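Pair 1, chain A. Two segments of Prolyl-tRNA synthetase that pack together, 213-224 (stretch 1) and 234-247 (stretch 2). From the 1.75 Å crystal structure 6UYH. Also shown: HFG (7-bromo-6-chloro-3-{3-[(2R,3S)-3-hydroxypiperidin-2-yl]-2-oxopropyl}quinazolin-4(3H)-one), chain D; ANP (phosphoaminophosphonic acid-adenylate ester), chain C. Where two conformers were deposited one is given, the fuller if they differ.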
# COMPACT_ATOMS: atom_id res chain seq x y z
N LYS A 213 -24.03 -5.63 -15.51
CA LYS A 213 -23.39 -4.36 -15.21
C LYS A 213 -23.66 -3.95 -13.76
O LYS A 213 -24.57 -4.46 -13.10
CB LYS A 213 -23.89 -3.27 -16.16
CG LYS A 213 -25.24 -2.70 -15.79
CD LYS A 213 -25.55 -1.44 -16.60
CE LYS A 213 -26.91 -0.86 -16.25
NZ LYS A 213 -27.05 -0.56 -14.79
N PHE A 214 -22.85 -3.02 -13.27
CA PHE A 214 -23.06 -2.44 -11.95
C PHE A 214 -24.41 -1.72 -11.91
O PHE A 214 -24.68 -0.85 -12.74
CB PHE A 214 -21.91 -1.47 -11.65
CG PHE A 214 -21.97 -0.80 -10.29
CD1 PHE A 214 -21.42 0.46 -10.12
CD2 PHE A 214 -22.55 -1.43 -9.20
CE1 PHE A 214 -21.45 1.09 -8.88
CE2 PHE A 214 -22.59 -0.80 -7.96
CZ PHE A 214 -22.04 0.46 -7.81
N ALA A 215 -25.25 -2.10 -10.95
CA ALA A 215 -26.59 -1.52 -10.86
C ALA A 215 -26.55 0.00 -10.72
O ALA A 215 -27.50 0.69 -11.12
CB ALA A 215 -27.36 -2.14 -9.70
N GLY A 216 -25.48 0.54 -10.17
CA GLY A 216 -25.33 1.98 -10.11
C GLY A 216 -24.77 2.64 -11.35
O GLY A 216 -24.62 3.87 -11.35
N ALA A 217 -24.44 1.90 -12.40
CA ALA A 217 -23.78 2.47 -13.56
C ALA A 217 -24.75 2.67 -14.72
O ALA A 217 -25.71 1.92 -14.88
CB ALA A 217 -22.61 1.59 -14.02
N ASP A 218 -24.48 3.71 -15.51
CA ASP A 218 -25.15 3.82 -16.81
C ASP A 218 -24.68 2.72 -17.74
O ASP A 218 -25.49 2.09 -18.43
CB ASP A 218 -24.92 5.20 -17.42
CG ASP A 218 -25.89 6.24 -16.88
OD1 ASP A 218 -26.88 5.87 -16.22
OD2 ASP A 218 -25.65 7.45 -17.12
N TYR A 219 -23.37 2.47 -17.79
CA TYR A 219 -22.85 1.33 -18.53
C TYR A 219 -21.53 0.90 -17.91
O TYR A 219 -20.82 1.70 -17.29
CB TYR A 219 -22.66 1.64 -20.02
CG TYR A 219 -21.63 2.71 -20.35
CD1 TYR A 219 -22.02 4.02 -20.59
CD2 TYR A 219 -20.29 2.39 -20.45
CE1 TYR A 219 -21.08 5.00 -20.91
CE2 TYR A 219 -19.34 3.36 -20.76
CZ TYR A 219 -19.75 4.65 -20.99
OH TYR A 219 -18.82 5.61 -21.31
N THR A 220 -21.20 -0.39 -18.09
CA THR A 220 -20.03 -1.01 -17.50
C THR A 220 -19.18 -1.62 -18.60
O THR A 220 -19.70 -2.36 -19.45
CB THR A 220 -20.44 -2.09 -16.49
OG1 THR A 220 -21.11 -1.49 -15.38
CG2 THR A 220 -19.22 -2.85 -15.98
N THR A 221 -17.88 -1.32 -18.59
CA THR A 221 -16.95 -1.97 -19.51
C THR A 221 -16.06 -2.92 -18.73
O THR A 221 -15.87 -2.77 -17.52
CB THR A 221 -16.09 -0.95 -20.29
OG1 THR A 221 -15.20 -0.26 -19.40
CG2 THR A 221 -16.99 0.06 -21.03
N THR A 222 -15.54 -3.94 -19.42
CA THR A 222 -14.75 -4.98 -18.79
C THR A 222 -13.63 -5.40 -19.73
O THR A 222 -13.73 -5.24 -20.94
CB THR A 222 -15.64 -6.20 -18.43
OG1 THR A 222 -14.85 -7.24 -17.85
CG2 THR A 222 -16.35 -6.74 -19.66
N VAL A 223 -12.54 -5.92 -19.16
CA VAL A 223 -11.58 -6.72 -19.92
C VAL A 223 -11.79 -8.18 -19.52
O VAL A 223 -11.64 -8.54 -18.35
CB VAL A 223 -10.12 -6.28 -19.69
CG1 VAL A 223 -9.84 -4.99 -20.48
CG2 VAL A 223 -9.82 -6.06 -18.20
N GLU A 224 -12.19 -9.00 -20.48
CA GLU A 224 -12.39 -10.42 -20.25
C GLU A 224 -11.11 -11.19 -20.54
O GLU A 224 -10.40 -10.88 -21.51
CB GLU A 224 -13.52 -10.95 -21.13
CG GLU A 224 -14.88 -10.37 -20.76
CD GLU A 224 -15.29 -10.75 -19.35
OE1 GLU A 224 -15.41 -11.97 -19.08
OE2 GLU A 224 -15.46 -9.84 -18.51
N VAL A 234 -12.64 -15.17 -17.10
CA VAL A 234 -12.47 -14.45 -15.84
C VAL A 234 -12.65 -12.97 -16.12
O VAL A 234 -11.95 -12.40 -16.97
CB VAL A 234 -11.10 -14.72 -15.20
CG1 VAL A 234 -10.89 -13.82 -13.98
CG2 VAL A 234 -10.95 -16.19 -14.82
N GLN A 235 -13.57 -12.33 -15.40
CA GLN A 235 -13.76 -10.89 -15.50
C GLN A 235 -12.55 -10.20 -14.90
O GLN A 235 -12.33 -10.26 -13.68
CB GLN A 235 -15.06 -10.49 -14.81
CG GLN A 235 -16.33 -10.87 -15.59
CD GLN A 235 -16.55 -12.38 -15.75
OE1 GLN A 235 -16.69 -13.11 -14.77
NE2 GLN A 235 -16.60 -12.85 -17.00
N GLY A 236 -11.74 -9.56 -15.74
CA GLY A 236 -10.40 -9.18 -15.33
C GLY A 236 -10.24 -7.81 -14.71
O GLY A 236 -9.20 -7.54 -14.11
N GLY A 237 -11.24 -6.94 -14.82
CA GLY A 237 -11.14 -5.57 -14.34
C GLY A 237 -12.30 -4.79 -14.92
O GLY A 237 -12.87 -5.21 -15.93
N THR A 238 -12.68 -3.68 -14.31
CA THR A 238 -13.98 -3.09 -14.58
C THR A 238 -13.86 -1.58 -14.65
O THR A 238 -13.19 -0.98 -13.82
CB THR A 238 -14.98 -3.49 -13.49
OG1 THR A 238 -14.91 -4.90 -13.28
CG2 THR A 238 -16.37 -3.15 -13.92
N SER A 239 -14.53 -0.95 -15.62
CA SER A 239 -14.52 0.51 -15.72
C SER A 239 -15.93 1.00 -16.04
O SER A 239 -16.46 0.71 -17.12
CB SER A 239 -13.51 0.97 -16.77
OG SER A 239 -13.42 2.38 -16.82
N HIS A 240 -16.55 1.71 -15.10
CA HIS A 240 -17.95 2.13 -15.17
C HIS A 240 -18.06 3.59 -15.53
O HIS A 240 -17.34 4.43 -14.98
CB HIS A 240 -18.66 1.98 -13.82
CG HIS A 240 -18.53 0.63 -13.18
ND1 HIS A 240 -19.24 -0.46 -13.62
CD2 HIS A 240 -17.82 0.22 -12.11
CE1 HIS A 240 -18.95 -1.50 -12.87
NE2 HIS A 240 -18.10 -1.12 -11.94
N HIS A 241 -19.04 3.92 -16.38
CA HIS A 241 -19.59 5.27 -16.41
C HIS A 241 -20.82 5.29 -15.50
O HIS A 241 -21.79 4.56 -15.74
CB HIS A 241 -19.95 5.71 -17.82
CG HIS A 241 -20.56 7.08 -17.88
ND1 HIS A 241 -19.97 8.18 -17.30
CD2 HIS A 241 -21.71 7.53 -18.43
CE1 HIS A 241 -20.72 9.24 -17.49
NE2 HIS A 241 -21.79 8.88 -18.18
N LEU A 242 -20.77 6.10 -14.45
CA LEU A 242 -21.85 6.17 -13.48
C LEU A 242 -22.88 7.23 -13.84
O LEU A 242 -23.92 7.32 -13.17
CB LEU A 242 -21.28 6.42 -12.08
CG LEU A 242 -20.19 5.46 -11.56
CD1 LEU A 242 -19.65 5.95 -10.21
CD2 LEU A 242 -20.71 4.03 -11.45
N GLY A 243 -22.64 8.00 -14.89
CA GLY A 243 -23.54 9.07 -15.25
C GLY A 243 -23.69 10.04 -14.10
O GLY A 243 -22.72 10.40 -13.43
N GLN A 244 -24.94 10.44 -13.86
CA GLN A 244 -25.29 11.28 -12.72
C GLN A 244 -26.04 10.49 -11.65
O GLN A 244 -26.68 11.09 -10.78
CB GLN A 244 -26.11 12.48 -13.19
CG GLN A 244 -25.37 13.38 -14.17
CD GLN A 244 -26.26 14.43 -14.80
OE1 GLN A 244 -27.41 14.15 -15.14
NE2 GLN A 244 -25.73 15.64 -14.96
N ASN A 245 -25.95 9.16 -11.69
CA ASN A 245 -26.70 8.33 -10.76
C ASN A 245 -26.26 8.56 -9.32
O ASN A 245 -27.10 8.67 -8.41
CB ASN A 245 -26.55 6.86 -11.14
CG ASN A 245 -27.16 6.55 -12.49
OD1 ASN A 245 -28.19 7.11 -12.86
ND2 ASN A 245 -26.53 5.66 -13.25
N PHE A 246 -24.95 8.61 -9.08
CA PHE A 246 -24.46 8.84 -7.73
C PHE A 246 -24.42 10.31 -7.36
O PHE A 246 -24.56 10.66 -6.18
CB PHE A 246 -23.07 8.21 -7.55
CG PHE A 246 -23.11 6.72 -7.31
CD1 PHE A 246 -23.11 5.84 -8.37
CD2 PHE A 246 -23.18 6.22 -6.02
CE1 PHE A 246 -23.16 4.47 -8.15
CE2 PHE A 246 -23.23 4.85 -5.79
CZ PHE A 246 -23.21 3.98 -6.86
N SER A 247 -24.25 11.20 -8.34
CA SER A 247 -24.25 12.62 -8.01
C SER A 247 -25.64 13.10 -7.62
O SER A 247 -25.77 14.03 -6.82
CB SER A 247 -23.68 13.44 -9.17
OG SER A 247 -24.35 13.17 -10.38
O4' HFG D . -17.76 -2.37 -6.28
C21 HFG D . -18.55 -2.27 -7.19
C3' HFG D . -18.47 -1.15 -8.21
C2' HFG D . -17.07 -0.55 -8.42
N1' HFG D . -16.58 0.16 -7.24
C6' HFG D . -15.31 0.86 -7.51
C5' HFG D . -14.23 -0.09 -7.95
C4' HFG D . -14.70 -0.93 -9.14
C39 HFG D . -16.03 -1.59 -8.85
O7' HFG D . -16.49 -2.29 -10.01
C1' HFG D . -19.71 -3.27 -7.36
N3 HFG D . -20.03 -3.95 -6.10
C4 HFG D . -20.61 -3.19 -5.09
O11 HFG D . -20.88 -2.02 -5.25
C10 HFG D . -20.80 -3.93 -3.83
C5 HFG D . -21.38 -3.31 -2.73
C2 HFG D . -19.69 -5.26 -5.92
N1 HFG D . -19.82 -5.94 -4.84
C9 HFG D . -20.37 -5.26 -3.75
C8 HFG D . -20.48 -5.95 -2.54
C7 HFG D . -21.04 -5.30 -1.45
BR1 HFG D . -21.07 -6.23 0.21
C6 HFG D . -21.51 -4.01 -1.55
CL1 HFG D . -22.33 -3.25 -0.22
PG ANP C . -17.57 -10.88 -9.67
O1G ANP C . -18.60 -11.52 -10.48
O2G ANP C . -17.96 -11.06 -8.14
O3G ANP C . -16.21 -11.60 -10.03
PB ANP C . -17.88 -7.94 -9.17
O1B ANP C . -18.96 -7.22 -9.83
O2B ANP C . -18.33 -8.34 -7.74
N3B ANP C . -17.41 -9.28 -10.01
PA ANP C . -16.35 -5.50 -8.86
O1A ANP C . -16.82 -4.70 -10.00
O2A ANP C . -17.05 -5.09 -7.60
O3A ANP C . -16.61 -7.06 -9.06
O5' ANP C . -14.77 -5.47 -8.58
C5' ANP C . -13.73 -4.92 -9.42
C4' ANP C . -12.85 -6.07 -9.84
O4' ANP C . -12.33 -6.74 -8.67
C3' ANP C . -13.60 -7.15 -10.60
O3' ANP C . -13.67 -6.83 -11.99
C2' ANP C . -12.74 -8.40 -10.35
O2' ANP C . -11.74 -8.52 -11.34
C1' ANP C . -12.16 -8.12 -8.95
N9 ANP C . -12.80 -8.88 -7.88
C8 ANP C . -14.13 -8.88 -7.55
N7 ANP C . -14.44 -9.66 -6.54
C5 ANP C . -13.21 -10.20 -6.17
C6 ANP C . -12.85 -11.11 -5.16
N6 ANP C . -13.70 -11.61 -4.26
N1 ANP C . -11.55 -11.47 -5.08
C2 ANP C . -10.68 -10.93 -5.94
N3 ANP C . -10.90 -10.05 -6.93
C4 ANP C . -12.20 -9.73 -6.99
O HOH W 1 -27.17 9.29 -15.37
O HOH W 2 -24.60 9.19 -18.63
O HOH W 3 -15.24 -7.42 -15.08

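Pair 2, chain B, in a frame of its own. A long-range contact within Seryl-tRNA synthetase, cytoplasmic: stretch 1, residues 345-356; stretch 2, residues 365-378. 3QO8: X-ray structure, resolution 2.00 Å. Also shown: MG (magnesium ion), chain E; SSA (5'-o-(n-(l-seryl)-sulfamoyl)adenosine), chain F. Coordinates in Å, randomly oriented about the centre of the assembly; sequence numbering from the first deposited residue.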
# COMPACT_ATOMS: atom_id res chain seq x y z
N ASN B 345 24.14 7.22 2.00
CA ASN B 345 23.88 6.09 1.11
C ASN B 345 24.64 6.29 -0.21
O ASN B 345 25.11 7.40 -0.47
CB ASN B 345 22.37 5.87 0.89
CG ASN B 345 21.73 6.92 -0.03
OD1 ASN B 345 22.40 7.53 -0.85
ND2 ASN B 345 20.42 7.10 0.10
N ASN B 346 24.75 5.24 -1.02
CA ASN B 346 25.55 5.28 -2.24
C ASN B 346 25.21 6.44 -3.18
O ASN B 346 26.09 7.00 -3.82
CB ASN B 346 25.43 3.98 -3.04
CG ASN B 346 26.04 2.79 -2.33
OD1 ASN B 346 26.73 2.93 -1.33
ND2 ASN B 346 25.78 1.60 -2.85
N ALA B 347 23.93 6.77 -3.30
CA ALA B 347 23.52 7.74 -4.30
C ALA B 347 23.85 9.18 -3.91
O ALA B 347 24.07 10.03 -4.78
CB ALA B 347 22.01 7.59 -4.65
N ALA B 348 23.91 9.46 -2.61
CA ALA B 348 24.03 10.83 -2.13
C ALA B 348 25.46 11.35 -2.18
O ALA B 348 26.37 10.72 -1.64
CB ALA B 348 23.48 10.95 -0.71
N ALA B 349 25.66 12.50 -2.84
CA ALA B 349 26.93 13.21 -2.77
C ALA B 349 26.95 14.12 -1.55
O ALA B 349 28.01 14.45 -1.03
CB ALA B 349 27.18 14.01 -4.05
N LYS B 350 25.77 14.53 -1.09
CA LYS B 350 25.63 15.40 0.08
C LYS B 350 24.23 15.21 0.65
O LYS B 350 23.27 15.10 -0.12
CB LYS B 350 25.82 16.86 -0.33
CG LYS B 350 25.77 17.86 0.83
CD LYS B 350 25.95 19.28 0.33
CE LYS B 350 25.95 20.29 1.48
NZ LYS B 350 27.13 20.16 2.40
N LYS B 351 24.11 15.20 1.97
CA LYS B 351 22.80 15.07 2.60
C LYS B 351 22.65 15.96 3.84
O LYS B 351 23.55 16.05 4.67
CB LYS B 351 22.56 13.61 2.99
CG LYS B 351 21.19 13.35 3.59
CD LYS B 351 20.94 11.86 3.64
CE LYS B 351 21.12 11.34 5.04
NZ LYS B 351 21.06 9.86 5.06
N TYR B 352 21.50 16.63 3.94
CA TYR B 352 21.12 17.38 5.14
C TYR B 352 19.92 16.71 5.74
O TYR B 352 19.00 16.35 5.01
CB TYR B 352 20.70 18.81 4.80
CG TYR B 352 21.79 19.84 4.65
CD1 TYR B 352 23.14 19.49 4.69
CD2 TYR B 352 21.47 21.18 4.46
CE1 TYR B 352 24.12 20.45 4.53
CE2 TYR B 352 22.44 22.14 4.30
CZ TYR B 352 23.76 21.77 4.34
OH TYR B 352 24.72 22.75 4.19
N ASP B 353 19.89 16.58 7.06
CA ASP B 353 18.68 16.13 7.72
C ASP B 353 18.09 17.31 8.49
O ASP B 353 18.82 18.15 9.04
CB ASP B 353 18.96 14.98 8.70
CG ASP B 353 19.15 13.64 8.00
OD1 ASP B 353 19.20 13.59 6.75
OD2 ASP B 353 19.28 12.63 8.73
N LEU B 354 16.76 17.40 8.50
CA LEU B 354 16.09 18.31 9.41
C LEU B 354 15.60 17.41 10.53
O LEU B 354 14.92 16.41 10.30
CB LEU B 354 14.92 19.05 8.73
CG LEU B 354 14.20 20.09 9.59
CD1 LEU B 354 13.66 21.24 8.75
CD2 LEU B 354 13.09 19.47 10.43
N GLU B 355 16.01 17.74 11.74
CA GLU B 355 15.64 17.00 12.94
C GLU B 355 14.85 17.94 13.83
O GLU B 355 15.33 19.01 14.21
CB GLU B 355 16.90 16.52 13.68
CG GLU B 355 17.91 15.75 12.82
CD GLU B 355 19.14 15.35 13.62
OE1 GLU B 355 19.51 16.10 14.54
OE2 GLU B 355 19.72 14.28 13.35
N ALA B 356 13.62 17.54 14.15
CA ALA B 356 12.72 18.42 14.88
C ALA B 356 12.81 18.10 16.37
O ALA B 356 13.13 16.97 16.75
CB ALA B 356 11.28 18.23 14.40
N LYS B 365 14.85 14.80 16.69
CA LYS B 365 14.64 13.55 15.94
C LYS B 365 14.47 13.81 14.46
O LYS B 365 13.78 14.74 14.07
CB LYS B 365 13.38 12.83 16.44
CG LYS B 365 13.32 12.64 17.96
CD LYS B 365 14.17 11.48 18.40
CE LYS B 365 13.33 10.23 18.57
NZ LYS B 365 14.15 9.10 19.09
N GLU B 366 15.08 12.96 13.65
CA GLU B 366 15.02 13.12 12.21
C GLU B 366 13.58 13.10 11.65
O GLU B 366 12.84 12.15 11.88
CB GLU B 366 15.82 11.99 11.57
CG GLU B 366 15.75 12.00 10.05
CD GLU B 366 16.08 10.65 9.45
OE1 GLU B 366 16.76 9.84 10.12
OE2 GLU B 366 15.67 10.40 8.30
N LEU B 367 13.20 14.14 10.91
CA LEU B 367 11.91 14.15 10.18
C LEU B 367 12.12 14.24 8.67
O LEU B 367 11.21 13.96 7.89
CB LEU B 367 11.04 15.34 10.59
CG LEU B 367 10.51 15.39 12.03
CD1 LEU B 367 9.43 16.44 12.11
CD2 LEU B 367 9.95 14.04 12.45
N VAL B 368 13.30 14.68 8.26
CA VAL B 368 13.57 14.98 6.86
C VAL B 368 15.00 14.62 6.48
O VAL B 368 15.94 14.94 7.23
CB VAL B 368 13.35 16.49 6.57
CG1 VAL B 368 13.93 16.87 5.21
CG2 VAL B 368 11.87 16.85 6.66
N SER B 369 15.17 13.96 5.34
CA SER B 369 16.47 13.86 4.69
C SER B 369 16.39 14.51 3.32
O SER B 369 15.43 14.29 2.58
CB SER B 369 16.93 12.41 4.52
OG SER B 369 17.36 11.87 5.75
N CYS B 370 17.40 15.30 2.99
CA CYS B 370 17.47 16.05 1.74
C CYS B 370 18.82 15.75 1.10
O CYS B 370 19.86 16.02 1.69
CB CYS B 370 17.34 17.55 2.04
SG CYS B 370 17.49 18.66 0.57
N SER B 371 18.80 15.18 -0.10
CA SER B 371 20.01 14.68 -0.74
C SER B 371 20.17 15.20 -2.16
O SER B 371 19.21 15.25 -2.91
CB SER B 371 19.97 13.15 -0.82
OG SER B 371 19.88 12.57 0.47
N ASN B 372 21.39 15.57 -2.51
CA ASN B 372 21.77 15.76 -3.91
C ASN B 372 22.48 14.50 -4.35
O ASN B 372 23.54 14.14 -3.82
CB ASN B 372 22.70 16.97 -4.08
CG ASN B 372 22.96 17.31 -5.54
OD1 ASN B 372 22.60 16.55 -6.45
ND2 ASN B 372 23.60 18.45 -5.78
N CYS B 373 21.86 13.79 -5.30
CA CYS B 373 22.40 12.53 -5.81
C CYS B 373 23.09 12.75 -7.15
O CYS B 373 23.42 11.80 -7.86
CB CYS B 373 21.27 11.49 -5.94
SG CYS B 373 20.50 11.07 -4.31
N THR B 374 23.33 14.02 -7.49
CA THR B 374 23.90 14.40 -8.78
C THR B 374 23.38 13.49 -9.91
O THR B 374 22.16 13.35 -10.06
CB THR B 374 25.46 14.53 -8.75
OG1 THR B 374 26.06 13.27 -8.44
CG2 THR B 374 25.88 15.56 -7.71
N ASP B 375 24.26 12.88 -10.70
CA ASP B 375 23.79 12.04 -11.81
C ASP B 375 24.00 10.55 -11.59
O ASP B 375 24.08 9.79 -12.54
CB ASP B 375 24.46 12.45 -13.12
CG ASP B 375 25.99 12.41 -13.04
OD1 ASP B 375 26.53 11.73 -12.14
OD2 ASP B 375 26.65 13.05 -13.88
N TYR B 376 24.09 10.13 -10.33
CA TYR B 376 24.33 8.73 -9.99
C TYR B 376 23.16 7.86 -10.44
O TYR B 376 23.35 6.79 -11.02
CB TYR B 376 24.53 8.61 -8.48
CG TYR B 376 25.09 7.30 -7.96
CD1 TYR B 376 26.46 7.08 -7.94
CD2 TYR B 376 24.26 6.31 -7.46
CE1 TYR B 376 26.99 5.90 -7.45
CE2 TYR B 376 24.77 5.13 -6.96
CZ TYR B 376 26.14 4.93 -6.96
OH TYR B 376 26.67 3.76 -6.46
N GLN B 377 21.94 8.32 -10.17
CA GLN B 377 20.75 7.55 -10.53
C GLN B 377 20.37 7.77 -11.99
O GLN B 377 20.00 6.83 -12.69
CB GLN B 377 19.58 7.91 -9.61
CG GLN B 377 19.85 7.59 -8.15
CD GLN B 377 19.03 8.46 -7.22
OE1 GLN B 377 18.96 9.68 -7.39
NE2 GLN B 377 18.37 7.84 -6.24
N SER B 378 20.48 9.01 -12.44
CA SER B 378 20.09 9.35 -13.80
C SER B 378 20.97 8.67 -14.84
O SER B 378 20.50 8.36 -15.92
CB SER B 378 20.09 10.86 -13.99
OG SER B 378 21.32 11.41 -13.59
MG MG E . 17.22 9.63 6.61
N10 SSA F . 13.33 9.71 -0.35
CA SSA F . 14.12 10.10 0.81
CB SSA F . 13.72 11.51 1.27
OG SSA F . 12.40 11.49 1.85
C9 SSA F . 13.93 9.12 1.94
O9 SSA F . 13.12 8.21 1.86
N8 SSA F . 14.69 9.31 3.01
S1 SSA F . 14.42 8.58 4.41
O1S SSA F . 14.71 7.17 4.37
O2S SSA F . 15.21 9.21 5.41
O5' SSA F . 12.95 8.77 4.82
C5' SSA F . 12.37 10.06 4.86
C4' SSA F . 11.61 10.24 6.17
O4' SSA F . 10.56 9.27 6.36
C3' SSA F . 12.47 10.08 7.41
O3' SSA F . 13.24 11.28 7.62
C2' SSA F . 11.41 9.84 8.47
O2' SSA F . 10.80 11.08 8.86
C1' SSA F . 10.36 9.01 7.74
N9 SSA F . 10.57 7.57 8.00
C8 SSA F . 11.59 6.81 7.57
N7 SSA F . 11.42 5.55 8.04
C5 SSA F . 10.27 5.54 8.75
C6 SSA F . 9.59 4.56 9.45
N6 SSA F . 10.10 3.31 9.48
N1 SSA F . 8.44 4.87 10.08
C2 SSA F . 7.95 6.11 10.03
N3 SSA F . 8.58 7.08 9.36
C4 SSA F . 9.75 6.82 8.73
O HOH W 4 19.19 10.12 7.87
O HOH W 5 18.54 8.75 4.55
O HOH W 6 17.61 7.39 7.69

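Pair 1 (prolyl-tRNA synthetase) and pair 2 (seryl-tRNA synthetase) share one backbone plan: a type I turn leads into a strand that pairs antiparallel with a second strand, which ends in a type II' turn and a helical segment. Fourteen central residues superpose with an RMSD of 0.6 Å, and the buried surfaces are alike, 901 and 932 Å². Each ladder contains a bulge, between Thr222(A) and Glu224(A) in pair 1 and between Leu354(B) and Glu355(B) in pair 2. At the bulge of pair 2 the Leu354(B) O accepts from both Leu367(B) N (2.9 Å) and Val368(B) N (3.1 Å). In pair 1 Val223(A) O accepts from Gly236(A) N (2.8 Å), while Gly237(A) N, matched to Val368(B), finds no partner.

On the ligand-facing side, Thr238(A) falls on Ser369(B). Thr238(A) OG1 hydrogen-bonds ANP O3' (2.6 Å), and water 3 links it to Thr222(A) OG1. Ser369(B) OG instead donates directly to Asp353(B) OD1 (2.7 Å), Asp353(B) being the match of Thr222(A), and also binds magnesium (OG to MG 2.4 Å). At the next pair on this face, two residues along each strand, Thr220(A) OG1 and His240(A) ND1 share a hydrogen bond of 2.8 Å, and on the same ring His240(A) NE2 donates to HFG O7' (2.8 Å). The matched Lys351(B) and Ser371(B) merely touch, CD to OG at 3.4 Å, and Lys351(B) NZ reaches water 5 (2.8 Å), a magnesium ligand.

On the other side, Thr221(A) and Ser239(A) match Tyr352(B) and Cys370(B). Both pairs make two backbone bonds here; Thr221(A) OG1 adds a third to Ser239(A) O (2.8 Å), whereas the end of Tyr352(B) leads away from the opposite strand. Next, Tyr219(A) lays its ring face on His241(A) CB, 3.6 Å from the ring centroid. The matched Lys350(B) sends its end away from Asn372(B), whose OD1 accepts from Thr374(B) N (2.8 Å), within its own stretch.

At the turns, Gly216(A) matches Ala347(B). A CB on Gly216(A) would lie 2.6 Å from Phe246(A) CE1, but Ala347(B) CB has room, 3.8 Å from both Cys373(B) SG and Tyr376(B) CD2. Asn245(A), matched to Tyr376(B), solves the joint with polar bonds: its ND2 donates to Gly216(A) O (3.2 Å) and Asp218(A) OD1 (3.0 Å). Tyr376(B) fills it with a ring, over one face of which lies Asn346(B) O. Ala217(A) and Ala348(B) coincide; Ala217(A) CB packs on Leu242(A) CD2 (4.0 Å).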